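Long-range contacts in phosphoribosyl-AMP cyclohydrolase (Medicago truncatula, PDB 7BGM), which probably catalyses the second and third steps of histidine biosynthesis, hydrolysing phosphoribosyl-ATP to phosphoribosyl-AMP and then opening the adenine ring of that product: residues W13-I22 with M33-V42; K165-T176 with R185-H196. All coordinates share one frame; numbering follows the deposited sequence.

Interaction 1 of 2, residues W13-I22 with M33-V42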
loop_
_atom_site.group_PDB
_atom_site.type_symbol
_atom_site.label_atom_id
_atom_site.label_comp_id
_atom_site.label_asym_id
_atom_site.label_seq_id
_atom_site.Cartn_x
_atom_site.Cartn_y
_atom_site.Cartn_z
ATOM N N TRP A 13 -15.536 -16.322 13.227
ATOM C CA TRP A 13 -15.180 -17.467 12.394
ATOM C C TRP A 13 -16.398 -17.886 11.568
ATOM O O TRP A 13 -17.541 -17.759 12.022
ATOM C CB TRP A 13 -14.694 -18.653 13.263
ATOM C CG TRP A 13 -13.639 -18.264 14.291
ATOM C CD1 TRP A 13 -13.838 -18.055 15.658
ATOM C CD2 TRP A 13 -12.252 -17.981 14.042
ATOM N NE1 TRP A 13 -12.653 -17.660 16.262
ATOM C CE2 TRP A 13 -11.669 -17.610 15.296
ATOM C CE3 TRP A 13 -11.432 -18.023 12.890
ATOM C CZ2 TRP A 13 -10.320 -17.275 15.425
ATOM C CZ3 TRP A 13 -10.069 -17.658 13.019
ATOM C CH2 TRP A 13 -9.531 -17.304 14.291
ATOM N N ASP A 14 -16.150 -18.382 10.352
ATOM C CA ASP A 14 -17.231 -18.883 9.506
ATOM C C ASP A 14 -17.599 -20.303 9.952
ATOM O O ASP A 14 -17.100 -20.811 10.959
ATOM C CB ASP A 14 -16.857 -18.774 8.022
ATOM C CG ASP A 14 -15.741 -19.744 7.582
ATOM O OD1 ASP A 14 -15.410 -20.700 8.310
ATOM O OD2 ASP A 14 -15.187 -19.543 6.466
ATOM N N ASN A 15 -18.478 -20.979 9.211
ATOM C CA ASN A 15 -18.949 -22.269 9.717
ATOM C C ASN A 15 -17.975 -23.414 9.436
ATOM O O ASN A 15 -18.319 -24.573 9.695
ATOM C CB ASN A 15 -20.342 -22.591 9.168
ATOM C CG ASN A 15 -20.392 -22.620 7.669
ATOM O OD1 ASN A 15 -19.362 -22.653 6.997
ATOM N ND2 ASN A 15 -21.603 -22.624 7.125
ATOM N N LYS A 16 -16.781 -23.115 8.919
ATOM C CA LYS A 16 -15.667 -24.051 8.883
ATOM C C LYS A 16 -14.564 -23.656 9.854
ATOM O O LYS A 16 -13.471 -24.241 9.818
ATOM C CB LYS A 16 -15.106 -24.158 7.463
ATOM C CG LYS A 16 -16.043 -24.855 6.507
ATOM C CD LYS A 16 -16.382 -26.250 7.006
ATOM C CE LYS A 16 -17.336 -26.967 6.054
ATOM N NZ LYS A 16 -17.807 -28.267 6.608
ATOM N N GLY A 17 -14.826 -22.675 10.723
ATOM C CA GLY A 17 -13.833 -22.212 11.667
ATOM C C GLY A 17 -12.770 -21.309 11.079
ATOM O O GLY A 17 -11.704 -21.177 11.683
ATOM N N LEU A 18 -13.031 -20.657 9.935
ATOM C CA LEU A 18 -12.014 -19.873 9.228
ATOM C C LEU A 18 -12.368 -18.390 9.184
ATOM O O LEU A 18 -13.542 -17.994 9.243
ATOM C CB LEU A 18 -11.812 -20.381 7.776
ATOM C CG LEU A 18 -11.444 -21.869 7.672
ATOM C CD1 LEU A 18 -11.334 -22.280 6.221
ATOM C CD2 LEU A 18 -10.147 -22.065 8.391
ATOM N N ALA A 19 -11.322 -17.571 9.119
ATOM C CA ALA A 19 -11.420 -16.169 8.741
ATOM C C ALA A 19 -10.484 -15.914 7.554
ATOM O O ALA A 19 -9.532 -16.657 7.324
ATOM C CB ALA A 19 -11.051 -15.265 9.912
ATOM N N VAL A 20 -10.741 -14.848 6.803
ATOM C CA VAL A 20 -9.849 -14.463 5.701
ATOM C C VAL A 20 -8.617 -13.808 6.308
ATOM O O VAL A 20 -8.743 -12.987 7.221
ATOM C CB VAL A 20 -10.558 -13.489 4.744
ATOM C CG1 VAL A 20 -9.562 -12.828 3.769
ATOM C CG2 VAL A 20 -11.660 -14.205 3.978
ATOM N N ALA A 21 -7.433 -14.195 5.840
ATOM C CA ALA A 21 -6.193 -13.559 6.283
ATOM C C ALA A 21 -5.433 -13.004 5.091
ATOM O O ALA A 21 -5.091 -13.740 4.155
ATOM C CB ALA A 21 -5.285 -14.525 7.065
ATOM N N ILE A 22 -5.080 -11.721 5.186
ATOM C CA ILE A 22 -4.435 -11.003 4.095
ATOM C C ILE A 22 -3.067 -10.573 4.564
ATOM O O ILE A 22 -2.954 -9.923 5.615
ATOM C CB ILE A 22 -5.246 -9.784 3.659
ATOM C CG1 ILE A 22 -6.663 -10.183 3.322
ATOM C CG2 ILE A 22 -4.528 -9.051 2.516
ATOM C CD1 ILE A 22 -7.577 -8.993 3.208
ATOM N N MET A 33 -0.362 -11.697 -0.413
ATOM C CA MET A 33 -1.119 -12.941 -0.655
ATOM C C MET A 33 -2.344 -12.891 0.247
ATOM O O MET A 33 -2.389 -12.131 1.225
ATOM C CB MET A 33 -0.296 -14.224 -0.350
ATOM C CG MET A 33 0.112 -14.299 1.119
ATOM S SD MET A 33 0.916 -15.852 1.577
ATOM C CE MET A 33 -0.472 -16.990 1.558
ATOM N N GLN A 34 -3.318 -13.753 -0.055
ATOM C CA GLN A 34 -4.480 -13.867 0.800
ATOM C C GLN A 34 -4.811 -15.344 0.930
ATOM O O GLN A 34 -4.749 -16.086 -0.065
ATOM C CB GLN A 34 -5.677 -13.077 0.235
ATOM C CG GLN A 34 -7.011 -13.310 1.006
ATOM C CD GLN A 34 -7.898 -14.380 0.333
ATOM O OE1 GLN A 34 -8.277 -14.248 -0.833
ATOM N NE2 GLN A 34 -8.233 -15.427 1.079
ATOM N N GLY A 35 -5.047 -15.769 2.185
ATOM C CA GLY A 35 -5.505 -17.106 2.460
ATOM C C GLY A 35 -6.558 -17.140 3.539
ATOM O O GLY A 35 -7.330 -16.191 3.687
ATOM N N PHE A 36 -6.601 -18.229 4.297
ATOM C CA PHE A 36 -7.561 -18.402 5.374
ATOM C C PHE A 36 -6.788 -18.780 6.632
ATOM O O PHE A 36 -5.651 -19.276 6.568
ATOM C CB PHE A 36 -8.653 -19.466 4.995
ATOM C CG PHE A 36 -9.559 -18.981 3.927
ATOM C CD1 PHE A 36 -9.194 -19.088 2.582
ATOM C CD2 PHE A 36 -10.754 -18.351 4.253
ATOM C CE1 PHE A 36 -10.005 -18.572 1.579
ATOM C CE2 PHE A 36 -11.587 -17.853 3.256
ATOM C CZ PHE A 36 -11.205 -17.946 1.921
ATOM N N ALA A 37 -7.373 -18.499 7.788
ATOM C CA ALA A 37 -6.739 -18.831 9.043
ATOM C C ALA A 37 -7.797 -19.386 9.985
ATOM O O ALA A 37 -8.928 -18.894 9.993
ATOM C CB ALA A 37 -6.060 -17.598 9.648
ATOM N N ASN A 38 -7.447 -20.423 10.754
ATOM C CA ASN A 38 -8.280 -20.858 11.859
ATOM C C ASN A 38 -7.676 -20.348 13.173
ATOM O O ASN A 38 -6.713 -19.560 13.179
ATOM C CB ASN A 38 -8.451 -22.384 11.855
ATOM C CG ASN A 38 -7.124 -23.124 11.982
ATOM O OD1 ASN A 38 -6.060 -22.500 12.054
ATOM N ND2 ASN A 38 -7.180 -24.459 11.977
ATOM N N ARG A 39 -8.241 -20.783 14.304
ATOM C CA ARG A 39 -7.751 -20.301 15.592
ATOM C C ARG A 39 -6.256 -20.558 15.720
ATOM O O ARG A 39 -5.468 -19.651 16.038
ATOM C CB ARG A 39 -8.495 -20.990 16.734
ATOM C CG ARG A 39 -9.849 -20.420 17.056
ATOM C CD ARG A 39 -10.456 -21.233 18.203
ATOM N NE ARG A 39 -9.859 -20.856 19.482
ATOM C CZ ARG A 39 -10.400 -19.963 20.305
ATOM N NH1 ARG A 39 -11.547 -19.389 19.972
ATOM N NH2 ARG A 39 -9.805 -19.646 21.452
ATOM N N GLU A 40 -5.853 -21.800 15.462
ATOM C CA GLU A 40 -4.450 -22.162 15.608
ATOM C C GLU A 40 -3.548 -21.347 14.686
ATOM O O GLU A 40 -2.462 -20.939 15.104
ATOM C CB GLU A 40 -4.251 -23.647 15.369
ATOM C CG GLU A 40 -2.790 -24.035 15.540
ATOM C CD GLU A 40 -2.527 -25.544 15.579
ATOM O OE1 GLU A 40 -3.430 -26.362 15.262
ATOM O OE2 GLU A 40 -1.388 -25.906 15.950
ATOM N N ALA A 41 -3.972 -21.083 13.446
ATOM C CA ALA A 41 -3.120 -20.306 12.538
ATOM C C ALA A 41 -2.894 -18.892 13.061
ATOM O O ALA A 41 -1.779 -18.353 12.941
ATOM C CB ALA A 41 -3.701 -20.249 11.119
ATOM N N VAL A 42 -3.938 -18.254 13.616
ATOM C CA VAL A 42 -3.757 -16.900 14.120
ATOM C C VAL A 42 -2.880 -16.924 15.363
ATOM O O VAL A 42 -1.963 -16.098 15.518
ATOM C CB VAL A 42 -5.124 -16.247 14.402
ATOM C CG1 VAL A 42 -4.928 -14.852 15.034
ATOM C CG2 VAL A 42 -5.940 -16.162 13.100
HETATM O O HOH W 1 -10.926 -21.929 14.078
#
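Ala19 and Ala37 exchange two backbone hydrogen bonds, Ala19 N to Ala37 O and Ala37 N to Ala19 O, both 2.9 Å; Ala21 and Gly35 repeat the exchange, with Gly35 N 2.8 Å from Ala21 O. These are hydrogen-bonded antiparallel pairs, and Val20 with Phe36 and Ile22 with Gln34 are the non-hydrogen-bonded pairs beside them. Gly35 O is gripped twice, since Ala21 N and the amide NE2 of Gln34 reach it from opposite faces of the carbonyl plane. Gln34 bends at chi2 (-97°) to turn its amide back to that carbonyl, while its OE1 is hydrogen-bonded to Ser85 OG of the second subunit. One water bridges the segments, donating to Gly17 O (2.6 Å) and accepting from Arg39 N.

Packing follows the pairing. The methyls of Ala21 and Ala37 meet at 4.1 Å on one face of the sheet, near Tyr88. Val20 CG2 touches Phe36 CE2 at 3.7 Å, and Leu18 CD1 lies against Phe36 CB. Outside the strands, the Trp13 indole carries Arg39 CG over one face, toward the rim, 3.6 Å from CZ2, while Val42 CG2 meets its edge. Trp13 NE1 is hydrogen-bonded to Leu8 O, and the guanidinium of Arg39 forms a salt bridge with Asp9. Asn38 OD1 caps helix 39-48 by accepting from Ala41 N at 2.9 Å. Asp14 OD1 accepts from Lys16 N, an Asx turn, and from Leu18 N on the opposite carboxylate face. The arrangement is a beta hairpin of strands 19-25 and 31-37 in the cyclohydrolase domain, whose Met33 belongs to an AMP-binding site.

Interaction 2 of 2, residues K165-T176 with R185-H196. With ZN (zinc ion), chain E.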
loop_
_atom_site.group_PDB
_atom_site.type_symbol
_atom_site.label_atom_id
_atom_site.label_comp_id
_atom_site.label_asym_id
_atom_site.label_seq_id
_atom_site.Cartn_x
_atom_site.Cartn_y
_atom_site.Cartn_z
ATOM N N LYS A 165 17.857 19.902 -11.293
ATOM C CA LYS A 165 16.412 19.923 -11.084
ATOM C C LYS A 165 16.040 19.580 -9.642
ATOM O O LYS A 165 15.115 20.172 -9.081
ATOM C CB LYS A 165 15.720 18.951 -12.050
ATOM C CG LYS A 165 15.704 19.414 -13.516
ATOM C CD LYS A 165 14.892 20.690 -13.709
ATOM C CE LYS A 165 13.470 20.561 -13.150
ATOM N NZ LYS A 165 12.826 21.898 -12.950
ATOM N N ILE A 166 16.724 18.605 -9.033
ATOM C CA ILE A 166 16.382 18.210 -7.665
ATOM C C ILE A 166 16.604 19.378 -6.716
ATOM O O ILE A 166 15.744 19.699 -5.890
ATOM C CB ILE A 166 17.194 16.973 -7.237
ATOM C CG1 ILE A 166 16.672 15.707 -7.934
ATOM C CG2 ILE A 166 17.137 16.791 -5.716
ATOM C CD1 ILE A 166 17.606 14.524 -7.781
ATOM N N ARG A 167 17.761 20.040 -6.834
ATOM C CA ARG A 167 18.021 21.217 -6.020
ATOM C C ARG A 167 16.994 22.318 -6.294
ATOM O O ARG A 167 16.467 22.940 -5.357
ATOM C CB ARG A 167 19.450 21.710 -6.287
ATOM C CG ARG A 167 20.513 20.798 -5.682
ATOM C CD ARG A 167 21.930 21.300 -5.907
ATOM N NE ARG A 167 22.909 20.469 -5.206
ATOM C CZ ARG A 167 23.696 19.577 -5.802
ATOM N NH1 ARG A 167 23.621 19.389 -7.112
ATOM N NH2 ARG A 167 24.534 18.854 -5.078
ATOM N N GLU A 168 16.694 22.562 -7.576
ATOM C CA GLU A 168 15.714 23.578 -7.951
ATOM C C GLU A 168 14.341 23.279 -7.367
ATOM O O GLU A 168 13.661 24.183 -6.857
ATOM C CB GLU A 168 15.628 23.665 -9.473
ATOM C CG GLU A 168 14.317 24.241 -10.005
ATOM C CD GLU A 168 14.322 24.440 -11.517
ATOM O OE1 GLU A 168 15.314 24.987 -12.056
ATOM O OE2 GLU A 168 13.331 24.055 -12.170
ATOM N N GLU A 169 13.911 22.013 -7.452
ATOM C CA GLU A 169 12.573 21.645 -7.000
ATOM C C GLU A 169 12.460 21.703 -5.482
ATOM O O GLU A 169 11.399 22.057 -4.943
ATOM C CB GLU A 169 12.211 20.239 -7.496
ATOM C CG GLU A 169 12.062 20.098 -9.018
ATOM C CD GLU A 169 10.914 20.911 -9.591
ATOM O OE1 GLU A 169 10.154 21.517 -8.800
ATOM O OE2 GLU A 169 10.766 20.942 -10.836
ATOM N N ALA A 170 13.523 21.306 -4.777
ATOM C CA ALA A 170 13.507 21.379 -3.323
ATOM C C ALA A 170 13.326 22.820 -2.868
ATOM O O ALA A 170 12.595 23.099 -1.908
ATOM C CB ALA A 170 14.799 20.798 -2.747
ATOM N N ASN A 171 13.986 23.752 -3.556
ATOM C CA ASN A 171 13.800 25.164 -3.245
ATOM C C ASN A 171 12.378 25.628 -3.553
ATOM O O ASN A 171 11.814 26.438 -2.805
ATOM C CB ASN A 171 14.813 25.998 -4.020
ATOM C CG ASN A 171 14.719 27.466 -3.691
ATOM O OD1 ASN A 171 14.988 27.876 -2.558
ATOM N ND2 ASN A 171 14.334 28.272 -4.678
ATOM N N GLU A 172 11.802 25.162 -4.674
ATOM C CA GLU A 172 10.405 25.481 -4.996
ATOM C C GLU A 172 9.465 25.020 -3.890
ATOM O O GLU A 172 8.526 25.734 -3.519
ATOM C CB GLU A 172 9.984 24.832 -6.319
ATOM C CG GLU A 172 10.594 25.431 -7.565
ATOM C CD GLU A 172 10.309 26.916 -7.699
ATOM O OE1 GLU A 172 9.134 27.325 -7.566
ATOM O OE2 GLU A 172 11.271 27.664 -7.925
ATOM N N LEU A 173 9.681 23.808 -3.381
ATOM C CA LEU A 173 8.844 23.305 -2.298
ATOM C C LEU A 173 8.959 24.188 -1.065
ATOM O O LEU A 173 7.948 24.525 -0.427
ATOM C CB LEU A 173 9.238 21.871 -1.964
ATOM C CG LEU A 173 8.425 21.207 -0.857
ATOM C CD1 LEU A 173 6.952 20.959 -1.264
ATOM C CD2 LEU A 173 9.117 19.909 -0.460
ATOM N N CYS A 174 10.188 24.588 -0.725
ATOM C CA CYS A 174 10.377 25.482 0.416
ATOM C C CYS A 174 9.666 26.814 0.199
ATOM O O CYS A 174 9.084 27.371 1.142
ATOM C CB CYS A 174 11.868 25.708 0.661
ATOM S SG CYS A 174 12.795 24.264 1.265
ATOM N N GLU A 175 9.716 27.347 -1.040
ATOM C CA GLU A 175 9.068 28.626 -1.336
ATOM C C GLU A 175 7.574 28.576 -1.045
ATOM O O GLU A 175 6.994 29.599 -0.663
ATOM C CB GLU A 175 9.273 29.044 -2.804
ATOM C CG GLU A 175 10.683 29.423 -3.263
ATOM C CD GLU A 175 10.716 29.906 -4.736
ATOM O OE1 GLU A 175 9.638 30.115 -5.348
ATOM O OE2 GLU A 175 11.819 30.073 -5.290
ATOM N N THR A 176 6.924 27.410 -1.226
ATOM C CA THR A 176 5.476 27.350 -1.001
ATOM C C THR A 176 5.129 27.602 0.463
ATOM O O THR A 176 4.020 28.062 0.769
ATOM C CB THR A 176 4.875 26.004 -1.451
ATOM O OG1 THR A 176 5.297 24.937 -0.582
ATOM C CG2 THR A 176 5.223 25.687 -2.913
ATOM N N ARG A 185 -0.306 24.347 -4.506
ATOM C CA ARG A 185 1.065 24.557 -4.955
ATOM C C ARG A 185 2.031 23.638 -4.223
ATOM O O ARG A 185 2.923 23.044 -4.844
ATOM C CB ARG A 185 1.459 26.017 -4.753
ATOM C CG ARG A 185 0.781 26.950 -5.712
ATOM C CD ARG A 185 1.476 26.903 -7.064
ATOM N NE ARG A 185 2.836 27.448 -7.001
ATOM C CZ ARG A 185 3.947 26.741 -7.204
ATOM N NH1 ARG A 185 3.870 25.446 -7.500
ATOM N NH2 ARG A 185 5.136 27.333 -7.125
ATOM N N THR A 186 1.864 23.508 -2.906
ATOM C CA THR A 186 2.725 22.620 -2.126
ATOM C C THR A 186 2.639 21.180 -2.631
ATOM O O THR A 186 3.663 20.503 -2.793
ATOM C CB THR A 186 2.351 22.704 -0.641
ATOM O OG1 THR A 186 2.622 24.029 -0.131
ATOM C CG2 THR A 186 3.145 21.689 0.158
ATOM N N ALA A 187 1.423 20.689 -2.886
ATOM C CA ALA A 187 1.287 19.321 -3.390
ATOM C C ALA A 187 1.959 19.173 -4.749
ATOM O O ALA A 187 2.624 18.168 -5.030
ATOM C CB ALA A 187 -0.193 18.947 -3.487
ATOM N N SER A 188 1.771 20.161 -5.613
ATOM C CA SER A 188 2.355 20.093 -6.939
ATOM C C SER A 188 3.879 20.115 -6.873
ATOM O O SER A 188 4.549 19.377 -7.606
ATOM C CB SER A 188 1.826 21.246 -7.782
ATOM O OG SER A 188 2.371 21.170 -9.069
ATOM N N GLU A 189 4.445 20.946 -5.997
ATOM C CA GLU A 189 5.904 20.993 -5.882
ATOM C C GLU A 189 6.456 19.729 -5.227
ATOM O O GLU A 189 7.542 19.258 -5.596
ATOM C CB GLU A 189 6.331 22.233 -5.112
ATOM C CG GLU A 189 6.073 23.509 -5.922
ATOM C CD GLU A 189 6.660 23.432 -7.335
ATOM O OE1 GLU A 189 7.748 22.859 -7.503
ATOM O OE2 GLU A 189 6.037 23.948 -8.287
ATOM N N MET A 190 5.744 19.170 -4.242
ATOM C CA MET A 190 6.177 17.894 -3.675
ATOM C C MET A 190 6.184 16.798 -4.729
ATOM O O MET A 190 7.060 15.922 -4.719
ATOM C CB MET A 190 5.273 17.481 -2.513
ATOM C CG MET A 190 5.733 16.210 -1.797
ATOM S SD MET A 190 7.273 16.471 -0.880
ATOM C CE MET A 190 7.527 14.793 -0.296
ATOM N N ALA A 191 5.215 16.820 -5.644
ATOM C CA ALA A 191 5.223 15.823 -6.707
ATOM C C ALA A 191 6.433 16.005 -7.617
ATOM O O ALA A 191 7.024 15.013 -8.067
ATOM C CB ALA A 191 3.918 15.872 -7.508
ATOM N N ASP A 192 6.845 17.261 -7.856
ATOM C CA ASP A 192 8.054 17.533 -8.637
ATOM C C ASP A 192 9.293 17.001 -7.930
ATOM O O ASP A 192 10.178 16.402 -8.557
ATOM C CB ASP A 192 8.232 19.034 -8.866
ATOM C CG ASP A 192 7.204 19.649 -9.804
ATOM O OD1 ASP A 192 6.367 18.919 -10.369
ATOM O OD2 ASP A 192 7.248 20.902 -9.967
ATOM N N VAL A 193 9.390 17.251 -6.621
ATOM C CA VAL A 193 10.519 16.748 -5.843
ATOM C C VAL A 193 10.564 15.231 -5.916
ATOM O O VAL A 193 11.613 14.634 -6.191
ATOM C CB VAL A 193 10.432 17.237 -4.383
ATOM C CG1 VAL A 193 11.488 16.550 -3.514
ATOM C CG2 VAL A 193 10.597 18.748 -4.323
ATOM N N LEU A 194 9.426 14.585 -5.657
ATOM C CA LEU A 194 9.388 13.126 -5.641
ATOM C C LEU A 194 9.820 12.555 -6.980
ATOM O O LEU A 194 10.641 11.629 -7.037
ATOM C CB LEU A 194 7.984 12.634 -5.288
ATOM C CG LEU A 194 7.700 12.396 -3.826
ATOM C CD1 LEU A 194 6.316 11.827 -3.751
ATOM C CD2 LEU A 194 8.729 11.412 -3.272
ATOM N N TYR A 195 9.255 13.070 -8.073
ATOM C CA TYR A 195 9.567 12.514 -9.384
ATOM C C TYR A 195 11.067 12.591 -9.667
ATOM O O TYR A 195 11.697 11.585 -10.011
ATOM C CB TYR A 195 8.765 13.243 -10.460
ATOM C CG TYR A 195 9.266 13.022 -11.856
ATOM C CD1 TYR A 195 9.014 11.826 -12.519
ATOM C CD2 TYR A 195 9.990 14.007 -12.525
ATOM C CE1 TYR A 195 9.474 11.620 -13.816
ATOM C CE2 TYR A 195 10.450 13.802 -13.817
ATOM C CZ TYR A 195 10.186 12.607 -14.452
ATOM O OH TYR A 195 10.640 12.401 -15.737
ATOM N N HIS A 196 11.666 13.774 -9.499
ATOM C CA HIS A 196 13.085 13.910 -9.823
ATOM C C HIS A 196 13.955 13.101 -8.863
ATOM O O HIS A 196 14.931 12.462 -9.285
ATOM C CB HIS A 196 13.472 15.389 -9.834
ATOM C CG HIS A 196 12.888 16.140 -10.990
ATOM N ND1 HIS A 196 11.675 16.790 -10.924
ATOM C CD2 HIS A 196 13.346 16.321 -12.253
ATOM C CE1 HIS A 196 11.416 17.350 -12.094
ATOM N NE2 HIS A 196 12.418 17.084 -12.916
HETATM ZN ZN ZN E . 8.410 22.399 -9.319
HETATM O O HOH W 2 8.582 24.079 -10.552
#
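Glu169 and Glu189 meet between two antiparallel helices, their carboxylates nearly coplanar (14° apart) although the side chains cross at about a right angle. The Asp192 carboxylate is turned 72° from that of Glu169. Each gives one oxygen to the same zinc: Glu169 OE1, Glu189 OE1 and Asp192 OD2 all lie 2.0 Å from it, and a water at 2.1 Å is the fourth ligand. The metal therefore accounts for the close approach of three acidic oxygens. Second-shell groups hold the other oxygens: Arg185 NH1 meets Glu189 OE2 on its anti lone pair at 2.7 Å, Lys165 NZ reaches Glu169 OE2 from above the carboxylate plane, and Asp192 OD1 pairs with Arg218 of the second subunit.

The His196 ring is fixed by ND1, which donates to Asp192 O at 2.8 Å. Lys165 CB lies obliquely against its CD2 at 3.5 Å, and Glu169 CG approaches ND1. With an alanine at His196, Asp192 O would probably lose its side-chain donor, and a gap is likely to open beside Lys165 CB and Glu169 CG.

Leu173, with CG anti to the backbone N (chi1 -179°), fits as a knob among Thr186, Glu189, Met190 and Val193. Farther along, Thr186 OG1 donates to Thr176 OG1 at 2.9 Å. This acidic metal site between antiparallel helices is characteristic of the MazG-type pyrophosphohydrolase domain.

How the interactions relate
The two contacts lie on opposite sides of the chain's centre, with centres about 45 Å apart and nearest atoms about 24 Å apart. Both are largely buried, of similar area (650 and 678 Å²), and touch the second subunit, but they share no helix or strand. Interaction 1 joins hairpin strands in the cyclohydrolase part, where main-chain bonds set the register and small or apolar side chains fill in. Interaction 2 joins two helices in the pyrophosphohydrolase part; there the backbone bonds stay within each helix, so side chains and a metal make the link. Its acidic cluster contrasts with the apolar packing and capped helix of interaction 1.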